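Local coordinates for transaminase (Bacillus megaterium, PDB 5G0A), which probably transfers amino groups between amines and carbonyl compounds with S selectivity, using bound pyridoxal-5'-phosphate as its cofactor, at residues Thr143-Tyr148 with Asp405-His410; Thr399-Leu404 with Gln416-Ile421. One frame throughout, in Å; residues are numbered along the deposited sequence.

Interaction 1. Residues Thr143-Tyr148 with Asp405-His410; sequences TREHDY and DRNFTH. With PLP (pyridoxal-5'-phosphate), chain K.
The imidazole of His146 is sandwiched between two aliphatic side-chain carbons: CB of Arg406 lies over one face and CG of its own neighbour Glu145 over the other. It sits in the type II turn from Arg144 to Asp147 at the end of strand 140-144 of the large sheet, in the PLP-binding fold of a class-III aminotransferase. The Arg406 side is a CH-pi contact, CB standing 3.6 Å from the ring centroid of His146 and 13° off the ring normal. Arg406 then runs out extended past the ring, and its guanidinium serves Asp405 in a salt bridge and the carbonyls of Gly243 and Ser244. At the ring edge a water lies in plane, 3.0 Å from His146 ND1, and can donate to Arg406 O or Asn407 OD1, though not necessarily to both at once, so the histidine is tied to the loop by the CH-pi contact and the water alike. With an alanine here, Arg406 CB would probably face a gap and the water lose its imidazole partner. Asn407 OD1 is also bound by Asn225 of the second subunit, which brings the subunit interface up to this buried site. Across the two ends of the turn, a salt bridge joins Arg144 NE to Asp147 OD2 (2.8 Å), and the chain continues to Tyr148 of the cofactor pocket, whose ring edge faces the pyridine of PLP. Glu145 adds a last link: with CG anti to its backbone N (chi1 -169°), its extended chain lets OE2 accept a weak hydrogen bond from Asn407 ND2 at 3.4 Å.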
loop_
_atom_site.group_PDB
_atom_site.type_symbol
_atom_site.label_atom_id
_atom_site.label_comp_id
_atom_site.label_asym_id
_atom_site.label_seq_id
_atom_site.Cartn_x
_atom_site.Cartn_y
_atom_site.Cartn_z
ATOM N N THR B 143 -6.005 15.441 -1.635
ATOM C CA THR B 143 -7.418 15.715 -1.871
ATOM C C THR B 143 -8.028 16.370 -0.617
ATOM O O THR B 143 -7.295 16.722 0.328
ATOM C CB THR B 143 -8.140 14.406 -2.217
ATOM O OG1 THR B 143 -9.434 14.705 -2.759
ATOM C CG2 THR B 143 -8.254 13.493 -0.957
ATOM N N ARG B 144 -9.343 16.586 -0.608
ATOM C CA ARG B 144 -10.008 17.171 0.567
ATOM C C ARG B 144 -11.129 16.280 1.071
ATOM O O ARG B 144 -11.790 15.602 0.289
ATOM C CB ARG B 144 -10.581 18.578 0.277
ATOM C CG ARG B 144 -9.534 19.640 -0.087
ATOM C CD ARG B 144 -9.245 19.698 -1.594
ATOM N NE ARG B 144 -10.498 19.706 -2.369
ATOM C CZ ARG B 144 -11.299 20.762 -2.513
ATOM N NH1 ARG B 144 -10.982 21.940 -1.956
ATOM N NH2 ARG B 144 -12.433 20.647 -3.206
ATOM N N GLU B 145 -11.372 16.335 2.378
ATOM C CA GLU B 145 -12.573 15.756 2.977
ATOM C C GLU B 145 -13.806 16.160 2.154
ATOM O O GLU B 145 -13.939 17.324 1.787
ATOM C CB GLU B 145 -12.747 16.225 4.438
ATOM C CG GLU B 145 -13.831 15.416 5.151
ATOM C CD GLU B 145 -14.281 15.956 6.502
ATOM O OE1 GLU B 145 -14.071 17.149 6.803
ATOM O OE2 GLU B 145 -14.864 15.160 7.270
ATOM N N HIS B 146 -14.670 15.182 1.889
ATOM C CA HIS B 146 -15.922 15.316 1.130
ATOM C C HIS B 146 -15.785 15.497 -0.383
ATOM O O HIS B 146 -16.812 15.661 -1.063
ATOM C CB HIS B 146 -16.843 16.420 1.687
ATOM C CG HIS B 146 -17.032 16.369 3.173
ATOM N ND1 HIS B 146 -17.272 15.199 3.859
ATOM C CD2 HIS B 146 -17.041 17.357 4.099
ATOM C CE1 HIS B 146 -17.415 15.469 5.149
ATOM N NE2 HIS B 146 -17.279 16.768 5.319
ATOM N N ASP B 147 -14.566 15.443 -0.922
ATOM C CA ASP B 147 -14.410 15.520 -2.377
ATOM C C ASP B 147 -14.949 14.241 -2.997
ATOM O O ASP B 147 -14.786 13.157 -2.440
ATOM C CB ASP B 147 -12.942 15.651 -2.806
ATOM C CG ASP B 147 -12.470 17.084 -2.902
ATOM O OD1 ASP B 147 -13.166 17.994 -2.411
ATOM O OD2 ASP B 147 -11.407 17.306 -3.527
ATOM N N TYR B 148 -15.554 14.402 -4.167
ATOM C CA TYR B 148 -15.903 13.277 -5.040
ATOM C C TYR B 148 -15.174 13.473 -6.366
ATOM O O TYR B 148 -15.309 14.529 -7.004
ATOM C CB TYR B 148 -17.419 13.182 -5.247
ATOM C CG TYR B 148 -17.764 11.947 -6.073
ATOM C CD1 TYR B 148 -17.778 10.682 -5.470
ATOM C CD2 TYR B 148 -17.988 12.032 -7.450
ATOM C CE1 TYR B 148 -18.021 9.529 -6.210
ATOM C CE2 TYR B 148 -18.266 10.877 -8.209
ATOM C CZ TYR B 148 -18.269 9.634 -7.572
ATOM O OH TYR B 148 -18.523 8.474 -8.278
ATOM N N ASP B 405 -24.150 14.611 9.009
ATOM C CA ASP B 405 -24.077 15.525 7.855
ATOM C C ASP B 405 -23.379 14.824 6.679
ATOM O O ASP B 405 -23.818 13.753 6.271
ATOM C CB ASP B 405 -23.411 16.851 8.246
ATOM C CG ASP B 405 -23.574 17.939 7.184
ATOM O OD1 ASP B 405 -24.704 18.152 6.681
ATOM O OD2 ASP B 405 -22.564 18.602 6.875
ATOM N N ARG B 406 -22.282 15.385 6.181
ATOM C CA ARG B 406 -21.651 14.863 4.971
ATOM C C ARG B 406 -20.844 13.587 5.244
ATOM O O ARG B 406 -20.293 12.984 4.314
ATOM C CB ARG B 406 -20.813 15.949 4.279
ATOM C CG ARG B 406 -21.636 17.093 3.675
ATOM C CD ARG B 406 -20.757 18.302 3.360
ATOM N NE ARG B 406 -21.520 19.396 2.763
ATOM C CZ ARG B 406 -22.129 20.367 3.444
ATOM N NH1 ARG B 406 -22.067 20.401 4.774
ATOM N NH2 ARG B 406 -22.796 21.320 2.793
ATOM N N ASN B 407 -20.795 13.175 6.514
ATOM C CA ASN B 407 -20.197 11.898 6.912
ATOM C C ASN B 407 -21.245 10.805 7.136
ATOM O O ASN B 407 -20.938 9.752 7.694
ATOM C CB ASN B 407 -19.281 12.060 8.146
ATOM C CG ASN B 407 -17.886 12.540 7.780
ATOM O OD1 ASN B 407 -17.399 12.262 6.686
ATOM N ND2 ASN B 407 -17.231 13.265 8.697
ATOM N N PHE B 408 -22.476 11.046 6.676
ATOM C CA PHE B 408 -23.545 10.041 6.775
ATOM C C PHE B 408 -23.277 8.878 5.817
ATOM O O PHE B 408 -22.376 8.961 4.978
ATOM C CB PHE B 408 -24.933 10.674 6.500
ATOM C CG PHE B 408 -25.375 10.594 5.050
ATOM C CD1 PHE B 408 -24.597 11.144 4.032
ATOM C CD2 PHE B 408 -26.577 9.966 4.708
ATOM C CE1 PHE B 408 -24.999 11.051 2.706
ATOM C CE2 PHE B 408 -26.990 9.884 3.383
ATOM C CZ PHE B 408 -26.198 10.421 2.384
ATOM N N THR B 409 -24.044 7.798 5.957
ATOM C CA THR B 409 -24.010 6.695 5.002
ATOM C C THR B 409 -25.438 6.441 4.511
ATOM O O THR B 409 -26.413 6.883 5.143
ATOM C CB THR B 409 -23.440 5.383 5.594
ATOM O OG1 THR B 409 -24.427 4.747 6.412
ATOM C CG2 THR B 409 -22.161 5.638 6.415
ATOM N N HIS B 410 -25.562 5.727 3.397
ATOM C CA HIS B 410 -26.878 5.365 2.885
ATOM C C HIS B 410 -27.561 4.251 3.696
ATOM O O HIS B 410 -28.643 3.789 3.339
ATOM C CB HIS B 410 -26.812 5.010 1.392
ATOM C CG HIS B 410 -26.529 6.187 0.508
ATOM N ND1 HIS B 410 -25.257 6.513 0.088
ATOM C CD2 HIS B 410 -27.358 7.089 -0.066
ATOM C CE1 HIS B 410 -25.311 7.587 -0.684
ATOM N NE2 HIS B 410 -26.576 7.956 -0.794
HETATM N N1 PLP K . -15.533 14.133 -10.659
HETATM C C2 PLP K . -16.596 14.879 -10.274
HETATM C C2A PLP K . -16.375 16.208 -9.587
HETATM C C3 PLP K . -17.970 14.428 -10.599
HETATM O O3 PLP K . -19.052 15.151 -10.279
HETATM C C4 PLP K . -18.144 13.146 -11.299
HETATM C C4A PLP K . -19.543 12.667 -11.689
HETATM C C5 PLP K . -16.895 12.413 -11.616
HETATM C C6 PLP K . -15.662 12.936 -11.255
HETATM C C5A PLP K . -16.915 11.042 -12.277
HETATM O O4P PLP K . -17.508 11.036 -13.558
HETATM P P PLP K . -18.114 9.633 -14.089
HETATM O O1P PLP K . -18.444 10.013 -15.508
HETATM O O2P PLP K . -17.066 8.542 -13.960
HETATM O O3P PLP K . -19.326 9.367 -13.237
HETATM O O HOH W 1 -17.801 12.246 3.628
#

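Interaction 2. Residues Thr399-Leu404 with Gln416-Ile421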
loop_
_atom_site.group_PDB
_atom_site.type_symbol
_atom_site.label_atom_id
_atom_site.label_comp_id
_atom_site.label_asym_id
_atom_site.label_seq_id
_atom_site.Cartn_x
_atom_site.Cartn_y
_atom_site.Cartn_z
ATOM N N THR B 399 -30.237 24.834 12.961
ATOM C CA THR B 399 -29.167 23.829 12.909
ATOM C C THR B 399 -29.683 22.569 12.186
ATOM O O THR B 399 -30.893 22.345 12.136
ATOM C CB THR B 399 -28.659 23.442 14.319
ATOM O OG1 THR B 399 -29.752 22.976 15.114
ATOM C CG2 THR B 399 -27.994 24.625 15.015
ATOM N N PRO B 400 -28.772 21.743 11.627
ATOM C CA PRO B 400 -29.200 20.589 10.806
ATOM C C PRO B 400 -29.818 19.405 11.578
ATOM O O PRO B 400 -29.476 19.159 12.742
ATOM C CB PRO B 400 -27.899 20.137 10.123
ATOM C CG PRO B 400 -26.919 21.246 10.330
ATOM C CD PRO B 400 -27.309 21.899 11.619
ATOM N N TYR B 401 -30.698 18.665 10.907
ATOM C CA TYR B 401 -31.366 17.489 11.489
ATOM C C TYR B 401 -30.473 16.254 11.591
ATOM O O TYR B 401 -30.595 15.465 12.532
ATOM C CB TYR B 401 -32.589 17.100 10.657
ATOM C CG TYR B 401 -33.787 18.024 10.725
ATOM C CD1 TYR B 401 -34.717 17.927 11.767
ATOM C CD2 TYR B 401 -34.025 18.957 9.720
ATOM C CE1 TYR B 401 -35.837 18.753 11.811
ATOM C CE2 TYR B 401 -35.136 19.786 9.756
ATOM C CZ TYR B 401 -36.038 19.683 10.801
ATOM O OH TYR B 401 -37.140 20.515 10.820
ATOM N N VAL B 402 -29.598 16.061 10.606
ATOM C CA VAL B 402 -28.782 14.851 10.555
ATOM C C VAL B 402 -27.356 15.188 10.978
ATOM O O VAL B 402 -26.608 15.803 10.221
ATOM C CB VAL B 402 -28.832 14.183 9.156
ATOM C CG1 VAL B 402 -27.936 12.954 9.102
ATOM C CG2 VAL B 402 -30.260 13.798 8.802
ATOM N N LYS B 403 -26.994 14.787 12.196
ATOM C CA LYS B 403 -25.742 15.233 12.825
ATOM C C LYS B 403 -24.487 14.852 12.040
ATOM O O LYS B 403 -23.584 15.674 11.898
ATOM C CB LYS B 403 -25.621 14.721 14.265
ATOM C CG LYS B 403 -24.614 15.508 15.093
ATOM C CD LYS B 403 -24.080 14.725 16.282
ATOM C CE LYS B 403 -23.170 15.608 17.125
ATOM N NZ LYS B 403 -22.250 14.820 17.987
ATOM N N LEU B 404 -24.436 13.613 11.545
ATOM C CA LEU B 404 -23.290 13.135 10.751
ATOM C C LEU B 404 -23.104 13.905 9.446
ATOM O O LEU B 404 -22.021 13.867 8.862
ATOM C CB LEU B 404 -23.372 11.622 10.481
ATOM C CG LEU B 404 -22.778 10.624 11.490
ATOM C CD1 LEU B 404 -23.274 9.207 11.205
ATOM C CD2 LEU B 404 -21.251 10.657 11.518
ATOM N N GLN B 416 -35.839 9.732 7.557
ATOM C CA GLN B 416 -35.158 10.591 8.529
ATOM C C GLN B 416 -34.320 11.685 7.854
ATOM O O GLN B 416 -33.774 12.553 8.534
ATOM C CB GLN B 416 -34.249 9.751 9.438
ATOM C CG GLN B 416 -34.984 8.796 10.370
ATOM C CD GLN B 416 -34.053 7.866 11.132
ATOM O OE1 GLN B 416 -32.879 8.178 11.357
ATOM N NE2 GLN B 416 -34.579 6.717 11.546
ATOM N N ILE B 417 -34.226 11.635 6.524
ATOM C CA ILE B 417 -33.348 12.523 5.761
ATOM C C ILE B 417 -34.150 13.654 5.122
ATOM O O ILE B 417 -34.954 13.403 4.227
ATOM C CB ILE B 417 -32.590 11.744 4.652
ATOM C CG1 ILE B 417 -31.756 10.596 5.245
ATOM C CG2 ILE B 417 -31.716 12.682 3.821
ATOM C CD1 ILE B 417 -31.029 9.762 4.202
ATOM N N PRO B 418 -33.924 14.909 5.574
ATOM C CA PRO B 418 -34.677 16.063 5.076
ATOM C C PRO B 418 -34.719 16.208 3.546
ATOM O O PRO B 418 -35.769 16.539 3.002
ATOM C CB PRO B 418 -33.959 17.252 5.715
ATOM C CG PRO B 418 -33.420 16.698 6.992
ATOM C CD PRO B 418 -33.058 15.267 6.715
ATOM N N THR B 419 -33.605 15.964 2.856
ATOM C CA THR B 419 -33.616 16.073 1.386
ATOM C C THR B 419 -34.470 14.989 0.728
ATOM O O THR B 419 -35.000 15.191 -0.373
ATOM C CB THR B 419 -32.206 16.111 0.764
ATOM O OG1 THR B 419 -31.393 15.060 1.308
ATOM C CG2 THR B 419 -31.557 17.458 1.029
ATOM N N GLN B 420 -34.587 13.833 1.380
ATOM C CA GLN B 420 -35.454 12.762 0.875
ATOM C C GLN B 420 -36.922 13.144 1.067
ATOM O O GLN B 420 -37.772 12.879 0.204
ATOM C CB GLN B 420 -35.155 11.435 1.573
ATOM C CG GLN B 420 -33.818 10.806 1.194
ATOM C CD GLN B 420 -33.803 10.294 -0.229
ATOM O OE1 GLN B 420 -32.944 10.665 -1.023
ATOM N NE2 GLN B 420 -34.770 9.446 -0.565
ATOM N N ILE B 421 -37.217 13.759 2.210
ATOM C CA ILE B 421 -38.574 14.233 2.507
ATOM C C ILE B 421 -39.036 15.308 1.515
ATOM O O ILE B 421 -40.187 15.294 1.047
ATOM C CB ILE B 421 -38.680 14.730 3.972
ATOM C CG1 ILE B 421 -38.452 13.563 4.954
ATOM C CG2 ILE B 421 -39.999 15.463 4.223
ATOM C CD1 ILE B 421 -39.507 12.472 4.914
#
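Tyr401 and Val402 lean on Pro418, the first residue of helix 418-427, in a small apolar contact that fastens a loop to a helix N-terminus. Ile417 is the N-cap of that helix, and its carbonyl accepts the backbone N-H of Ile421 at 3.1 Å. Proline suits the first turn, where its lack of an N-H costs no helical bond, and its CB points toward the loop. The side chain of Tyr401 can be followed outward. Tyr401 CB begins the contact, 3.8 Å from Pro418 CG. Because the ring carbon Tyr401 CG lies beside the backbone N and anti to the carbonyl carbon (chi1 -71°), the aromatic ring carries on past the proline; Tyr401 CG is 4.0 Å from Pro418 CG, and Tyr401 CD2 comes closer still, to 3.6 Å from Pro418 CG. The side chains cross obliquely, and this one proline methylene meets all three tyrosine atoms. The ring also packs edge-to-face with Trp473, and the side chain touches Gln474, near the C-terminal end of the chain. Val402 takes the neighbouring part of the proline: its CG2 branch reaches Pro418 CD at 3.8 Å, while the residue also touches Met412 of the intervening loop. No hydrogen bond joins the two segments; the contact is apolar, van der Waals packing. The same methyl, Val402 CG2, also rests 3.7 Å from Gln416 O, the carbonyl just before the N-cap.

In the fold
Along the chain, 143-148 comes first, followed by 399-404, 405-410 and 416-421, so the segments of the two interactions alternate. The last three belong to one run of chain, the loop after strand 387-392 and the start of helix 418-427. The centres of interactions 1 and 2 lie about 15 Å apart, and the two touch where Phe408 CE2 packs on Ile417 CD1 at 4.1 Å. Interaction 1 ties this loop to the end of strand 140-144 in the seven-stranded sheet, near the cofactor and a neighbouring subunit; interaction 2, its centre about 22 Å from the chain centre, joins it to the helix start. The same loop thus packs against both a sheet strand and the helix it leads into.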